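Phosphoglycerol transferase GacH (PDB 6DGM) probably transfers glycerol phosphate to streptococcal rhamnose polysaccharide through this sulfatase-like, manganese-binding catalytic domain of a membrane protein. Local coordinates at residues T98-S106 and Q355-T366; D323-A331 and L373-I381. All coordinates share one frame; numbering follows the deposited sequence.

Contact 1: residues T98-S106 and Q355-T366; sequences TSLPFYNFS and QNDLKNIQYDVT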
loop_
_atom_site.group_PDB
_atom_site.type_symbol
_atom_site.label_atom_id
_atom_site.label_comp_id
_atom_site.label_asym_id
_atom_site.label_seq_id
_atom_site.Cartn_x
_atom_site.Cartn_y
_atom_site.Cartn_z
ATOM N N THR A 98 7.732 -0.667 -4.517
ATOM C CA THR A 98 9.105 -0.204 -4.664
ATOM C C THR A 98 9.627 0.543 -3.445
ATOM O O THR A 98 10.848 0.585 -3.227
ATOM C CB THR A 98 9.230 0.758 -5.859
ATOM O OG1 THR A 98 8.469 1.948 -5.616
ATOM C CG2 THR A 98 8.762 0.098 -7.158
ATOM N N SER A 99 8.724 1.167 -2.683
ATOM C CA SER A 99 9.047 2.071 -1.584
ATOM C C SER A 99 9.654 3.390 -2.049
ATOM O O SER A 99 10.233 4.120 -1.249
ATOM C CB SER A 99 9.950 1.416 -0.529
ATOM O OG SER A 99 9.357 0.238 0.005
ATOM N N LEU A 100 9.556 3.715 -3.328
ATOM C CA LEU A 100 10.037 5.003 -3.817
ATOM C C LEU A 100 8.887 6.011 -3.788
ATOM O O LEU A 100 7.864 5.782 -4.454
ATOM C CB LEU A 100 10.555 4.850 -5.239
ATOM C CG LEU A 100 11.752 3.897 -5.400
ATOM C CD1 LEU A 100 12.106 3.698 -6.858
ATOM C CD2 LEU A 100 12.972 4.397 -4.609
ATOM N N PRO A 101 8.990 7.102 -3.031
ATOM C CA PRO A 101 7.826 7.995 -2.898
ATOM C C PRO A 101 7.545 8.825 -4.139
ATOM O O PRO A 101 8.436 9.422 -4.757
ATOM C CB PRO A 101 8.175 8.890 -1.703
ATOM C CG PRO A 101 9.674 8.836 -1.619
ATOM C CD PRO A 101 10.090 7.491 -2.126
ATOM N N PHE A 102 6.255 8.910 -4.458
ATOM C CA PHE A 102 5.786 9.766 -5.544
ATOM C C PHE A 102 6.192 11.211 -5.317
ATOM O O PHE A 102 6.492 11.931 -6.274
ATOM C CB PHE A 102 4.259 9.638 -5.600
ATOM C CG PHE A 102 3.624 10.079 -6.893
ATOM C CD1 PHE A 102 4.367 10.499 -7.980
ATOM C CD2 PHE A 102 2.249 10.027 -7.015
ATOM C CE1 PHE A 102 3.745 10.872 -9.162
ATOM C CE2 PHE A 102 1.626 10.400 -8.191
ATOM C CZ PHE A 102 2.370 10.819 -9.261
ATOM N N TYR A 103 6.223 11.655 -4.061
ATOM C CA TYR A 103 6.511 13.052 -3.780
ATOM C C TYR A 103 7.926 13.463 -4.167
ATOM O O TYR A 103 8.193 14.670 -4.209
ATOM C CB TYR A 103 6.216 13.404 -2.314
ATOM C CG TYR A 103 6.976 12.661 -1.255
ATOM C CD1 TYR A 103 8.352 12.837 -1.096
ATOM C CD2 TYR A 103 6.321 11.819 -0.359
ATOM C CE1 TYR A 103 9.050 12.164 -0.127
ATOM C CE2 TYR A 103 7.008 11.154 0.619
ATOM C CZ TYR A 103 8.384 11.328 0.738
ATOM O OH TYR A 103 9.096 10.659 1.709
ATOM N N ASN A 104 8.815 12.510 -4.453
ATOM C CA ASN A 104 10.160 12.833 -4.915
ATOM C C ASN A 104 10.291 12.834 -6.430
ATOM O O ASN A 104 11.323 13.276 -6.946
ATOM C CB ASN A 104 11.194 11.883 -4.320
ATOM C CG ASN A 104 11.530 12.230 -2.893
ATOM O OD1 ASN A 104 11.299 13.364 -2.445
ATOM N ND2 ASN A 104 12.116 11.267 -2.171
ATOM N N PHE A 105 9.266 12.394 -7.149
ATOM C CA PHE A 105 9.302 12.482 -8.597
ATOM C C PHE A 105 8.779 13.840 -9.047
ATOM O O PHE A 105 8.213 14.607 -8.269
ATOM C CB PHE A 105 8.467 11.361 -9.218
ATOM C CG PHE A 105 9.093 9.997 -9.105
ATOM C CD1 PHE A 105 10.268 9.690 -9.786
ATOM C CD2 PHE A 105 8.520 9.031 -8.314
ATOM C CE1 PHE A 105 10.832 8.434 -9.681
ATOM C CE2 PHE A 105 9.079 7.774 -8.211
ATOM C CZ PHE A 105 10.224 7.469 -8.882
ATOM N N SER A 106 8.988 14.135 -10.323
ATOM C CA SER A 106 8.541 15.401 -10.884
ATOM C C SER A 106 7.022 15.498 -10.848
ATOM O O SER A 106 6.309 14.505 -10.988
ATOM C CB SER A 106 9.018 15.505 -12.332
ATOM O OG SER A 106 8.315 16.540 -12.989
ATOM N N GLN A 355 16.261 12.520 3.306
ATOM C CA GLN A 355 15.648 12.582 1.985
ATOM C C GLN A 355 16.695 12.742 0.895
ATOM O O GLN A 355 16.506 12.226 -0.212
ATOM C CB GLN A 355 14.611 13.713 1.930
ATOM C CG GLN A 355 13.302 13.352 2.590
ATOM C CD GLN A 355 12.533 12.256 1.844
ATOM O OE1 GLN A 355 12.683 12.069 0.630
ATOM N NE2 GLN A 355 11.711 11.518 2.582
ATOM N N ASN A 356 17.807 13.435 1.186
ATOM C CA ASN A 356 18.864 13.533 0.190
ATOM C C ASN A 356 19.461 12.161 -0.086
ATOM O O ASN A 356 19.745 11.824 -1.242
ATOM C CB ASN A 356 19.935 14.530 0.602
ATOM C CG ASN A 356 21.033 14.631 -0.426
ATOM O OD1 ASN A 356 22.066 13.992 -0.293
ATOM N ND2 ASN A 356 20.807 15.425 -1.466
ATOM N N ASP A 357 19.661 11.353 0.964
ATOM C CA ASP A 357 20.085 9.973 0.752
ATOM C C ASP A 357 19.091 9.250 -0.153
ATOM O O ASP A 357 19.473 8.601 -1.136
ATOM C CB ASP A 357 20.174 9.221 2.084
ATOM C CG ASP A 357 21.300 9.703 2.978
ATOM O OD1 ASP A 357 22.249 10.338 2.482
ATOM O OD2 ASP A 357 21.229 9.434 4.195
ATOM N N LEU A 358 17.798 9.346 0.180
ATOM C CA LEU A 358 16.770 8.655 -0.594
ATOM C C LEU A 358 16.703 9.152 -2.029
ATOM O O LEU A 358 16.608 8.344 -2.960
ATOM C CB LEU A 358 15.420 8.800 0.106
ATOM C CG LEU A 358 14.246 8.169 -0.634
ATOM C CD1 LEU A 358 14.443 6.677 -0.793
ATOM C CD2 LEU A 358 12.928 8.458 0.084
ATOM N N LYS A 359 16.746 10.477 -2.235
ATOM C CA LYS A 359 16.611 11.013 -3.588
ATOM C C LYS A 359 17.750 10.545 -4.487
ATOM O O LYS A 359 17.540 10.252 -5.668
ATOM C CB LYS A 359 16.551 12.538 -3.549
ATOM C CG LYS A 359 15.253 13.103 -2.983
ATOM C CD LYS A 359 15.325 14.594 -2.713
ATOM C CE LYS A 359 14.009 15.084 -2.132
ATOM N NZ LYS A 359 14.044 16.510 -1.741
ATOM N N ASN A 360 18.966 10.464 -3.949
ATOM C CA ASN A 360 20.082 9.979 -4.756
ATOM C C ASN A 360 19.873 8.528 -5.174
ATOM O O ASN A 360 20.124 8.167 -6.333
ATOM C CB ASN A 360 21.405 10.180 -4.024
ATOM C CG ASN A 360 21.983 11.563 -4.252
ATOM O OD1 ASN A 360 22.398 11.891 -5.362
ATOM N ND2 ASN A 360 21.982 12.396 -3.215
ATOM N N ILE A 361 19.393 7.681 -4.255
ATOM C CA ILE A 361 19.097 6.288 -4.594
ATOM C C ILE A 361 17.972 6.218 -5.618
ATOM O O ILE A 361 18.036 5.476 -6.610
ATOM C CB ILE A 361 18.738 5.503 -3.317
ATOM C CG1 ILE A 361 19.936 5.448 -2.358
ATOM C CG2 ILE A 361 18.210 4.095 -3.670
ATOM C CD1 ILE A 361 21.184 4.764 -2.920
ATOM N N GLN A 362 16.909 6.979 -5.367
ATOM C CA GLN A 362 15.722 6.972 -6.216
ATOM C C GLN A 362 16.049 7.451 -7.618
ATOM O O GLN A 362 15.564 6.882 -8.609
ATOM C CB GLN A 362 14.697 7.887 -5.549
ATOM C CG GLN A 362 13.335 7.977 -6.219
ATOM C CD GLN A 362 12.288 8.574 -5.295
ATOM O OE1 GLN A 362 12.569 8.898 -4.137
ATOM N NE2 GLN A 362 11.075 8.748 -5.814
ATOM N N TYR A 363 16.869 8.493 -7.728
ATOM C CA TYR A 363 17.316 8.935 -9.040
ATOM C C TYR A 363 18.182 7.868 -9.693
ATOM O O TYR A 363 17.984 7.527 -10.868
ATOM C CB TYR A 363 18.071 10.259 -8.898
ATOM C CG TYR A 363 18.473 10.873 -10.208
ATOM C CD1 TYR A 363 17.583 11.638 -10.942
ATOM C CD2 TYR A 363 19.750 10.680 -10.724
ATOM C CE1 TYR A 363 17.948 12.196 -12.140
ATOM C CE2 TYR A 363 20.117 11.228 -11.922
ATOM C CZ TYR A 363 19.225 11.980 -12.625
ATOM O OH TYR A 363 19.614 12.521 -13.825
ATOM N N ASP A 364 19.107 7.284 -8.926
ATOM C CA ASP A 364 20.052 6.347 -9.514
ATOM C C ASP A 364 19.341 5.182 -10.186
ATOM O O ASP A 364 19.773 4.715 -11.250
ATOM C CB ASP A 364 21.006 5.809 -8.453
ATOM C CG ASP A 364 22.133 5.017 -9.060
ATOM O OD1 ASP A 364 22.964 5.667 -9.736
ATOM O OD2 ASP A 364 22.178 3.768 -8.890
ATOM N N VAL A 365 18.269 4.676 -9.565
ATOM C CA VAL A 365 17.594 3.486 -10.059
ATOM C C VAL A 365 16.485 3.787 -11.065
ATOM O O VAL A 365 15.918 2.843 -11.634
ATOM C CB VAL A 365 17.003 2.653 -8.899
ATOM C CG1 VAL A 365 18.070 2.323 -7.856
ATOM C CG2 VAL A 365 15.815 3.356 -8.246
ATOM N N THR A 366 16.171 5.056 -11.315
ATOM C CA THR A 366 15.120 5.374 -12.279
ATOM C C THR A 366 15.742 5.931 -13.552
ATOM O O THR A 366 15.967 5.189 -14.516
ATOM C CB THR A 366 14.055 6.299 -11.679
ATOM O OG1 THR A 366 14.656 7.462 -11.111
ATOM C CG2 THR A 366 13.254 5.576 -10.596
#
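Three amide side chains, Asn-104, Gln-355 and Gln-362, carry the polar part of this contact. Asn-104 ND2 spends both hydrogens on the helix. Asn-104 ND2 donates to Gln-355 OE1 at 3.0 Å, nearly straight (169°), and to Gln-362 OE1 at 3.1 Å. Both acceptors lie in the Asn-104 amide plane, which fixes its rotation. Gln-362 stretches out with CG anti to the backbone N (chi1 -177°). Gln-362 NE2 donates to Pro-101 O at 2.9 Å. Asn-104 N reaches the same carbonyl from the other face. Gln-355 NE2 gives Tyr-103 OH only a weak bond and also donates to Ala-340 O.

The fold is that of the sulfatase and alkaline phosphatase clan. Here the loop after helix 89-98, with its short 3-10 turn at 102-104, packs on the C-terminal helix 349-365, away from the metal and ligand sites.

Gln-362 NE2 sits over one face of the Phe-105 ring, 3.3 Å from Phe-105 CE2. Thr-366 CG2 meets that ring at its edge.

The apolar contacts flank the amides. Leu-358 CD2 touches the Pro-101 ring at CG, at 3.7 Å. Leu-100 CD2 slides along CB and CG of Gln-362, while its CD1 touches Val-365 CG2.

Contact 2: residues D323-A331 and L373-I381; sequences DSKVSPYYA and LKHKTFFKI. With CA (calcium ion), chain E.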
loop_
_atom_site.group_PDB
_atom_site.type_symbol
_atom_site.label_atom_id
_atom_site.label_comp_id
_atom_site.label_asym_id
_atom_site.label_seq_id
_atom_site.Cartn_x
_atom_site.Cartn_y
_atom_site.Cartn_z
ATOM N N ASP A 323 9.756 -8.080 12.542
ATOM C CA ASP A 323 11.106 -8.235 13.112
ATOM C C ASP A 323 12.059 -8.930 12.138
ATOM O O ASP A 323 12.878 -9.770 12.526
ATOM C CB ASP A 323 11.062 -8.955 14.464
ATOM C CG ASP A 323 12.233 -8.597 15.354
ATOM O OD1 ASP A 323 12.586 -7.399 15.409
ATOM O OD2 ASP A 323 12.777 -9.509 16.006
ATOM N N SER A 324 11.959 -8.567 10.860
ATOM C CA SER A 324 12.759 -9.180 9.807
ATOM C C SER A 324 14.017 -8.370 9.508
ATOM O O SER A 324 14.004 -7.137 9.543
ATOM C CB SER A 324 11.927 -9.309 8.526
ATOM O OG SER A 324 10.873 -10.224 8.745
ATOM N N LYS A 325 15.100 -9.080 9.209
ATOM C CA LYS A 325 16.358 -8.450 8.861
ATOM C C LYS A 325 16.238 -7.671 7.555
ATOM O O LYS A 325 15.519 -8.062 6.630
ATOM C CB LYS A 325 17.438 -9.520 8.746
ATOM C CG LYS A 325 17.749 -10.204 10.065
ATOM C CD LYS A 325 18.688 -11.385 9.848
ATOM C CE LYS A 325 18.788 -12.270 11.095
ATOM N NZ LYS A 325 19.393 -11.544 12.231
ATOM N N VAL A 326 16.991 -6.570 7.479
ATOM C CA VAL A 326 16.877 -5.618 6.382
ATOM C C VAL A 326 18.098 -5.675 5.477
ATOM O O VAL A 326 19.198 -6.061 5.892
ATOM C CB VAL A 326 16.638 -4.170 6.879
ATOM C CG1 VAL A 326 15.323 -4.073 7.623
ATOM C CG2 VAL A 326 17.794 -3.688 7.752
ATOM N N SER A 327 17.894 -5.279 4.232
ATOM C CA SER A 327 18.985 -4.883 3.359
ATOM C C SER A 327 19.381 -3.442 3.663
ATOM O O SER A 327 18.639 -2.704 4.327
ATOM C CB SER A 327 18.516 -4.936 1.909
ATOM O OG SER A 327 17.391 -4.070 1.753
ATOM N N PRO A 328 20.538 -3.004 3.180
ATOM C CA PRO A 328 20.876 -1.577 3.292
ATOM C C PRO A 328 19.788 -0.670 2.746
ATOM O O PRO A 328 19.455 0.346 3.372
ATOM C CB PRO A 328 22.181 -1.481 2.494
ATOM C CG PRO A 328 22.829 -2.872 2.669
ATOM C CD PRO A 328 21.639 -3.802 2.596
ATOM N N TYR A 329 19.208 -1.023 1.594
ATOM C CA TYR A 329 18.071 -0.276 1.054
ATOM C C TYR A 329 16.947 -0.146 2.082
ATOM O O TYR A 329 16.454 0.953 2.332
ATOM C CB TYR A 329 17.571 -0.979 -0.216
ATOM C CG TYR A 329 16.421 -0.302 -0.961
ATOM C CD1 TYR A 329 16.487 1.041 -1.315
ATOM C CD2 TYR A 329 15.295 -1.023 -1.353
ATOM C CE1 TYR A 329 15.444 1.652 -2.009
ATOM C CE2 TYR A 329 14.251 -0.425 -2.058
ATOM C CZ TYR A 329 14.335 0.905 -2.380
ATOM O OH TYR A 329 13.316 1.501 -3.088
ATOM N N TYR A 330 16.537 -1.258 2.705
ATOM C CA TYR A 330 15.453 -1.182 3.691
ATOM C C TYR A 330 15.889 -0.564 5.015
ATOM O O TYR A 330 15.029 -0.062 5.751
ATOM C CB TYR A 330 14.734 -2.539 3.857
ATOM C CG TYR A 330 13.917 -2.871 2.615
ATOM C CD1 TYR A 330 12.928 -2.012 2.165
ATOM C CD2 TYR A 330 14.164 -4.011 1.888
ATOM C CE1 TYR A 330 12.208 -2.291 1.009
ATOM C CE2 TYR A 330 13.453 -4.308 0.759
ATOM C CZ TYR A 330 12.482 -3.449 0.316
ATOM O OH TYR A 330 11.793 -3.773 -0.826
ATOM N N ALA A 331 17.198 -0.536 5.313
ATOM C CA ALA A 331 17.690 0.263 6.432
ATOM C C ALA A 331 17.468 1.754 6.167
ATOM O O ALA A 331 16.965 2.483 7.029
ATOM C CB ALA A 331 19.177 -0.027 6.684
ATOM N N LEU A 373 24.939 -0.415 -9.272
ATOM C CA LEU A 373 25.312 -1.728 -9.795
ATOM C C LEU A 373 26.677 -2.170 -9.289
ATOM O O LEU A 373 26.983 -3.367 -9.303
ATOM C CB LEU A 373 25.286 -1.718 -11.325
ATOM C CG LEU A 373 23.910 -1.462 -11.949
ATOM C CD1 LEU A 373 24.047 -1.280 -13.452
ATOM C CD2 LEU A 373 22.928 -2.585 -11.642
ATOM N N LYS A 374 27.504 -1.234 -8.846
ATOM C CA LYS A 374 28.806 -1.553 -8.291
ATOM C C LYS A 374 28.743 -1.860 -6.802
ATOM O O LYS A 374 29.741 -2.303 -6.233
ATOM C CB LYS A 374 29.765 -0.395 -8.566
ATOM C CG LYS A 374 31.211 -0.722 -8.277
ATOM C CD LYS A 374 32.145 0.300 -8.904
ATOM C CE LYS A 374 33.599 0.005 -8.540
ATOM N NZ LYS A 374 34.531 0.979 -9.169
ATOM N N HIS A 375 27.591 -1.670 -6.163
ATOM C CA HIS A 375 27.428 -1.923 -4.736
ATOM C C HIS A 375 26.505 -3.125 -4.601
ATOM O O HIS A 375 25.294 -3.002 -4.411
ATOM C CB HIS A 375 26.887 -0.686 -4.086
ATOM C CG HIS A 375 27.802 0.484 -4.238
ATOM N ND1 HIS A 375 28.933 0.641 -3.467
ATOM C CD2 HIS A 375 27.788 1.523 -5.108
ATOM C CE1 HIS A 375 29.572 1.733 -3.847
ATOM N NE2 HIS A 375 28.894 2.290 -4.835
ATOM N N LYS A 376 27.114 -4.315 -4.677
ATOM C CA LYS A 376 26.370 -5.543 -4.920
ATOM C C LYS A 376 25.511 -5.983 -3.747
ATOM O O LYS A 376 24.599 -6.790 -3.944
ATOM C CB LYS A 376 27.330 -6.699 -5.218
ATOM C CG LYS A 376 28.268 -6.473 -6.382
ATOM C CD LYS A 376 27.515 -6.311 -7.687
ATOM C CE LYS A 376 28.202 -7.072 -8.826
ATOM N NZ LYS A 376 29.651 -7.260 -8.650
ATOM N N THR A 377 25.786 -5.518 -2.535
ATOM C CA THR A 377 24.993 -5.926 -1.378
ATOM C C THR A 377 23.948 -4.895 -0.969
ATOM O O THR A 377 23.242 -5.110 0.022
ATOM C CB THR A 377 25.917 -6.259 -0.195
ATOM O OG1 THR A 377 26.617 -5.081 0.224
ATOM C CG2 THR A 377 26.938 -7.335 -0.591
ATOM N N PHE A 378 23.797 -3.804 -1.720
ATOM C CA PHE A 378 22.915 -2.739 -1.260
ATOM C C PHE A 378 21.471 -3.213 -1.140
ATOM O O PHE A 378 20.737 -2.786 -0.237
ATOM C CB PHE A 378 22.968 -1.539 -2.194
ATOM C CG PHE A 378 22.187 -0.355 -1.684
ATOM C CD1 PHE A 378 22.683 0.420 -0.648
ATOM C CD2 PHE A 378 20.963 -0.018 -2.240
ATOM C CE1 PHE A 378 21.974 1.516 -0.179
ATOM C CE2 PHE A 378 20.259 1.068 -1.781
ATOM C CZ PHE A 378 20.763 1.834 -0.744
ATOM N N PHE A 379 21.024 -4.049 -2.068
ATOM C CA PHE A 379 19.650 -4.536 -2.049
ATOM C C PHE A 379 19.536 -5.936 -1.471
ATOM O O PHE A 379 18.432 -6.505 -1.454
ATOM C CB PHE A 379 19.044 -4.491 -3.451
ATOM C CG PHE A 379 18.891 -3.095 -3.997
ATOM C CD1 PHE A 379 17.830 -2.291 -3.595
ATOM C CD2 PHE A 379 19.799 -2.582 -4.912
ATOM C CE1 PHE A 379 17.672 -1.018 -4.100
ATOM C CE2 PHE A 379 19.653 -1.290 -5.422
ATOM C CZ PHE A 379 18.604 -0.509 -5.014
ATOM N N LYS A 380 20.639 -6.511 -1.012
ATOM C CA LYS A 380 20.624 -7.854 -0.450
ATOM C C LYS A 380 20.463 -7.787 1.064
ATOM O O LYS A 380 20.851 -6.812 1.711
ATOM C CB LYS A 380 21.906 -8.603 -0.823
ATOM C CG LYS A 380 22.035 -8.849 -2.321
ATOM C CD LYS A 380 23.306 -9.580 -2.695
ATOM C CE LYS A 380 23.361 -9.842 -4.199
ATOM N NZ LYS A 380 24.642 -10.503 -4.595
ATOM N N ILE A 381 19.867 -8.830 1.626
ATOM C CA ILE A 381 19.596 -8.837 3.061
ATOM C C ILE A 381 20.898 -9.018 3.824
ATOM O O ILE A 381 21.478 -10.091 3.802
ATOM C CB ILE A 381 18.570 -9.900 3.451
ATOM C CG1 ILE A 381 17.267 -9.696 2.680
ATOM C CG2 ILE A 381 18.324 -9.870 4.959
ATOM C CD1 ILE A 381 16.367 -8.643 3.233
HETATM CA CA CA E . 13.565 -6.956 17.572
HETATM O O HOH W 1 14.417 -9.155 18.288
HETATM O O HOH W 2 16.498 -4.635 -0.776
HETATM O O HOH W 3 14.389 -4.674 16.413
HETATM O O HOH W 4 14.405 -6.144 20.038
#
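Tyr-329 meets both Phe-378 and Phe-379 where the start of helix 328-339 packs against the C-terminal tail. The tail residues form two overlapping type I beta turns, 375-378 and 377-380. The helix opens with Ser-327 as N-cap, its OG accepting from Tyr-330 N.

The Tyr-329 side chain can be followed outward. At its base, Tyr-329 N donates to Phe-378 O at 3.0 Å, nearly in line with the carbonyl. CB lies against Phe-378 CE2 and Phe-379 CD1. CG is anti to the backbone N (chi1 -177°), which turns the ring toward Phe-379. CG and CD2 then meet the CD1-CE1 edge of Phe-379. Tyr-329 CG is 3.5 Å from Phe-379 CE1. CD1 touches both phenylalanines. Tyr-329 CE1 and CE2 are farther from Phe-379 CE1. The pair is T-shaped, the edge of Phe-379 toward the face of Tyr-329, with planes at 61°. At the tip, OH probably hydrogen-bonds to Thr-98 O.

Pro-328 CB packs on Phe-378 CD1 at 3.7 Å. Ile-381 lays CD1 and CG2 along Lys-325 O, and CG2 also touches Lys-325 CB. Lys-325 carries its amine off to Arg-32 O, which NZ bonds. A water joins Ser-327 OG to Phe-379 O, to which it donates.

Asp-323 ends the preceding helix in a Schellman motif and binds calcium together with Asp-31 O and three waters. Asp-323 OD1 is 2.4 Å from the calcium ion, and OD2 accepts from one of the bound waters.

Contact 1 is buried, while contact 2 is partly buried and nearer the surface, with Ile-381 exposed at its end. The two centres lie about 16 Å apart, and the contacts touch directly. Leu-100 CD2 of contact 1 packs against Tyr-329 OH of contact 2, and Ile-361 CD1 packs on Phe-378 CZ. Their segments alternate along the chain, and helices 328-339 and 349-365 are consecutive. The chemistry differs. Contact 1 is held by side-chain amides, with Gln-355 and Gln-362 buried. Contact 2 relies on aromatic packing, one backbone bond and a bridging water. Only contact 2 includes a metal ligand, the calcium-binding Asp-323.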